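Local coordinates for protein glycogen synthase (Cyanobacterium sp. CLg1, PDB 6GNF) that belongs to the starch and bacterial glycogen synthase family of two-domain glycosyltransferases and holds adenosine-5'-diphosphate together with a glycan in the cleft between its domains, at residues A[200-205]-A[433-438]. Residues are numbered along the deposited sequence; the frame is centred on the assembly and turned at random.
Sequences LHNIAF and FEPCGL. With AC1 (4,6-dideoxy-4-{[(1S,4R,5S,6S)-4,5,6-trihydroxy-3-(hydroxymethyl)cyclohex-2-en-1-yl]amino}-alpha-D-glucopyranose), chain D; ADP (adenosine-5'-diphosphate), chain F; BGC (beta-D-glucopyranose), chain B.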
loop_
_atom_site.group_PDB
_atom_site.type_symbol
_atom_site.label_atom_id
_atom_site.label_comp_id
_atom_site.label_asym_id
_atom_site.label_seq_id
_atom_site.Cartn_x
_atom_site.Cartn_y
_atom_site.Cartn_z
ATOM N N LEU A 200 -3.839 -5.691 7.640
ATOM C CA LEU A 200 -3.159 -6.279 6.503
ATOM C C LEU A 200 -3.402 -5.439 5.259
ATOM O O LEU A 200 -4.555 -5.163 4.910
ATOM C CB LEU A 200 -3.673 -7.701 6.278
ATOM C CG LEU A 200 -3.218 -8.387 4.990
ATOM C CD1 LEU A 200 -1.726 -8.694 5.047
ATOM C CD2 LEU A 200 -4.032 -9.652 4.745
ATOM N N HIS A 201 -2.322 -5.004 4.615
ATOM C CA HIS A 201 -2.421 -4.255 3.361
ATOM C C HIS A 201 -2.085 -5.096 2.144
ATOM O O HIS A 201 -2.529 -4.771 1.061
ATOM C CB HIS A 201 -1.510 -3.030 3.383
ATOM C CG HIS A 201 -1.822 -2.072 4.485
ATOM N ND1 HIS A 201 -2.533 -0.915 4.280
ATOM C CD2 HIS A 201 -1.523 -2.104 5.808
ATOM C CE1 HIS A 201 -2.661 -0.276 5.427
ATOM N NE2 HIS A 201 -2.049 -0.972 6.370
ATOM N N ASN A 202 -1.280 -6.143 2.326
ATOM C CA ASN A 202 -0.841 -6.991 1.220
ATOM C C ASN A 202 -0.337 -8.340 1.708
ATOM O O ASN A 202 0.701 -8.405 2.378
ATOM C CB ASN A 202 0.272 -6.299 0.427
ATOM C CG ASN A 202 0.419 -6.861 -0.989
ATOM O OD1 ASN A 202 0.318 -8.068 -1.224
ATOM N ND2 ASN A 202 0.643 -5.988 -1.934
ATOM N N ILE A 203 -1.053 -9.399 1.335
ATOM C CA ILE A 203 -0.776 -10.757 1.804
ATOM C C ILE A 203 0.388 -11.416 1.071
ATOM O O ILE A 203 0.865 -12.462 1.504
ATOM C CB ILE A 203 -2.042 -11.648 1.682
ATOM C CG1 ILE A 203 -1.950 -12.901 2.555
ATOM C CG2 ILE A 203 -2.296 -12.062 0.242
ATOM C CD1 ILE A 203 -2.416 -12.690 3.971
ATOM N N ALA A 204 0.855 -10.822 -0.021
ATOM C CA ALA A 204 1.950 -11.412 -0.785
ATOM C C ALA A 204 3.265 -11.386 -0.002
ATOM O O ALA A 204 4.124 -12.231 -0.207
ATOM C CB ALA A 204 2.128 -10.712 -2.117
ATOM N N PHE A 205 3.404 -10.457 0.938
ATOM C CA PHE A 205 4.617 -10.367 1.734
ATOM C C PHE A 205 4.254 -10.622 3.190
ATOM O O PHE A 205 3.410 -9.930 3.771
ATOM C CB PHE A 205 5.286 -9.004 1.542
ATOM C CG PHE A 205 5.435 -8.625 0.094
ATOM C CD1 PHE A 205 6.362 -9.279 -0.714
ATOM C CD2 PHE A 205 4.614 -7.656 -0.476
ATOM C CE1 PHE A 205 6.482 -8.963 -2.053
ATOM C CE2 PHE A 205 4.737 -7.327 -1.818
ATOM C CZ PHE A 205 5.675 -7.979 -2.605
ATOM N N PHE A 433 -3.644 -9.010 -8.589
ATOM C CA PHE A 433 -4.335 -8.979 -7.301
ATOM C C PHE A 433 -4.225 -7.553 -6.762
ATOM O O PHE A 433 -3.263 -6.840 -7.077
ATOM C CB PHE A 433 -3.741 -9.999 -6.328
ATOM C CG PHE A 433 -2.262 -9.846 -6.120
ATOM C CD1 PHE A 433 -1.360 -10.432 -6.998
ATOM C CD2 PHE A 433 -1.768 -9.111 -5.048
ATOM C CE1 PHE A 433 0.007 -10.294 -6.811
ATOM C CE2 PHE A 433 -0.402 -8.965 -4.854
ATOM C CZ PHE A 433 0.486 -9.555 -5.742
ATOM N N GLU A 434 -5.211 -7.123 -5.978
ATOM C CA GLU A 434 -5.261 -5.746 -5.512
ATOM C C GLU A 434 -6.074 -5.631 -4.231
ATOM O O GLU A 434 -7.298 -5.540 -4.284
ATOM C CB GLU A 434 -5.845 -4.838 -6.599
ATOM C CG GLU A 434 -5.538 -3.363 -6.396
ATOM C CD GLU A 434 -4.067 -3.063 -6.541
ATOM O OE1 GLU A 434 -3.581 -3.138 -7.688
ATOM O OE2 GLU A 434 -3.406 -2.748 -5.523
ATOM N N PRO A 435 -5.400 -5.650 -3.069
ATOM C CA PRO A 435 -6.083 -5.533 -1.792
ATOM C C PRO A 435 -7.112 -4.403 -1.734
ATOM O O PRO A 435 -8.240 -4.614 -1.286
ATOM C CB PRO A 435 -4.927 -5.308 -0.809
ATOM C CG PRO A 435 -3.831 -6.120 -1.393
ATOM C CD PRO A 435 -3.978 -5.973 -2.884
ATOM N N CYS A 436 -6.746 -3.220 -2.211
ATOM C CA CYS A 436 -7.716 -2.140 -2.377
ATOM C C CYS A 436 -7.443 -1.324 -3.624
ATOM O O CYS A 436 -8.284 -1.254 -4.520
ATOM C CB CYS A 436 -7.745 -1.220 -1.158
ATOM S SG CYS A 436 -9.027 0.052 -1.254
ATOM N N GLY A 437 -6.260 -0.717 -3.683
ATOM C CA GLY A 437 -5.904 0.183 -4.768
ATOM C C GLY A 437 -6.273 1.602 -4.394
ATOM O O GLY A 437 -7.284 1.824 -3.732
ATOM N N LEU A 438 -5.463 2.559 -4.840
ATOM C CA LEU A 438 -5.723 3.964 -4.556
ATOM C C LEU A 438 -5.964 4.795 -5.823
ATOM O O LEU A 438 -6.772 5.717 -5.801
ATOM C CB LEU A 438 -4.600 4.549 -3.711
ATOM C CG LEU A 438 -4.437 4.020 -2.264
ATOM C CD1 LEU A 438 -3.336 4.757 -1.518
ATOM C CD2 LEU A 438 -5.745 4.140 -1.494
HETATM C C1 AC1 D . 4.641 -2.187 0.789
HETATM O O2 AC1 D . 3.743 -3.527 2.614
HETATM C C2 AC1 D . 3.419 -2.501 1.653
HETATM C C4A AC1 D . -3.316 -1.252 -1.006
HETATM C C3 AC1 D . 2.215 -2.915 0.806
HETATM O O3 AC1 D . 1.091 -3.004 1.687
HETATM C C4 AC1 D . 1.948 -1.914 -0.340
HETATM N N4A AC1 D . 0.788 -2.247 -1.200
HETATM C C5 AC1 D . 3.249 -1.808 -1.151
HETATM O O5 AC1 D . 4.301 -1.324 -0.307
HETATM C C6 AC1 D . 3.144 -0.861 -2.336
HETATM C C1B AC1 D . -0.590 -2.440 -0.740
HETATM C C2B AC1 D . -1.598 -2.869 -1.847
HETATM O O2B AC1 D . -0.985 -3.161 -3.099
HETATM C C3B AC1 D . -2.668 -1.864 -2.212
HETATM O O3B AC1 D . -3.694 -2.524 -2.953
HETATM O O4 AC1 D . -4.143 -0.188 -1.491
HETATM C C5B AC1 D . -2.279 -0.729 -0.047
HETATM C C7B AC1 D . -1.056 -1.229 0.030
HETATM C C6B AC1 D . -2.667 0.371 0.890
HETATM O O6B AC1 D . -3.765 -0.114 1.665
HETATM P PB ADP F . 0.402 0.038 -4.251
HETATM O O1B ADP F . 0.015 -1.411 -4.391
HETATM O O2B ADP F . 0.199 0.581 -2.864
HETATM O O3B ADP F . 1.722 0.373 -4.892
HETATM P PA ADP F . -1.844 1.803 -4.644
HETATM O O1A ADP F . -2.517 1.299 -3.374
HETATM O O2A ADP F . -2.669 2.179 -5.867
HETATM O O3A ADP F . -0.711 0.768 -5.166
HETATM O "O5'" ADP F . -0.930 3.082 -4.266
HETATM C "C5'" ADP F . 0.170 3.488 -5.088
HETATM C "C4'" ADP F . 0.279 5.006 -5.002
HETATM O "O4'" ADP F . 1.512 5.489 -5.540
HETATM C "C3'" ADP F . -0.826 5.664 -5.802
HETATM O "O3'" ADP F . -1.340 6.749 -5.023
HETATM C "C2'" ADP F . -0.155 6.127 -7.075
HETATM O "O2'" ADP F . -0.765 7.342 -7.500
HETATM C "C1'" ADP F . 1.299 6.321 -6.682
HETATM N N9 ADP F . 2.320 5.947 -7.699
HETATM C C8 ADP F . 2.675 4.698 -8.068
HETATM N N7 ADP F . 3.669 4.722 -8.998
HETATM C C5 ADP F . 3.974 6.012 -9.225
HETATM C C6 ADP F . 4.920 6.759 -10.078
HETATM N N6 ADP F . 5.771 6.119 -10.904
HETATM N N1 ADP F . 4.910 8.108 -10.013
HETATM C C2 ADP F . 4.074 8.781 -9.206
HETATM N N3 ADP F . 3.189 8.161 -8.403
HETATM C C4 ADP F . 3.091 6.811 -8.361
HETATM C C2 BGC B . 11.028 -8.926 -1.513
HETATM C C3 BGC B . 10.098 -8.039 -0.683
HETATM C C4 BGC B . 9.792 -6.767 -1.483
HETATM C C5 BGC B . 9.385 -7.042 -2.939
HETATM C C6 BGC B . 9.471 -5.768 -3.767
HETATM C C1 BGC B . 10.314 -9.244 -2.830
HETATM O O1 BGC B . 11.048 -10.211 -3.591
HETATM O O2 BGC B . 11.382 -10.132 -0.822
HETATM O O3 BGC B . 10.660 -7.715 0.603
HETATM O O4 BGC B . 8.721 -6.069 -0.846
HETATM O O5 BGC B . 10.190 -8.036 -3.581
HETATM O O6 BGC B . 8.345 -5.742 -4.639
#
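In the cleft between the two domains of this GT-B enzyme, two loops from the facing Rossmann-like domains meet beside the bound glycan, Pro435 of 433-438 lying against His201 and Asn202 of 200-205. Pro435 CB is 3.1 Å from His201 O, and Pro435 CG is equally near, an apolar edge against a carbonyl. Further along, the Phe433 ring receives Asn202 OD1 at its edge, 3.8 Å from Phe433 CE2, the amide and ring planes standing 80° apart. That oxygen also takes the N-H of Ala204 (Ala204 N to Asn202 OD1 3.1 Å), forming an Asx turn within the type I turn 202-205, while Ala204 CB packs obliquely on Phe433.

Both loops grip the AC1 unit. With its CG anti to the carbonyl carbon (chi1 -60°), His201 presents ND1 in the ring plane to AC1 O6B, 3.0 Å away in a nearly straight bond. From the other domain, Glu434 OE2 accepts from AC1 O3B at 2.6 Å, and Cys436 N donates to that same hydroxyl oxygen. Gly437 N reaches AC1 O4, and Leu438 N donates to ADP O2A. Glu434 OE2 also forms a salt bridge with Lys363. His201 NE2 bonds Asn170, which probably fixes the ring's rotation.

Segment 200-205 leaves the end of strand 195-200, while the loop holding 433-438 links strand 426-429 to helix 439-445; helix 273-281 packs on Pro435 and Ile203, and helix 39-54 on His201.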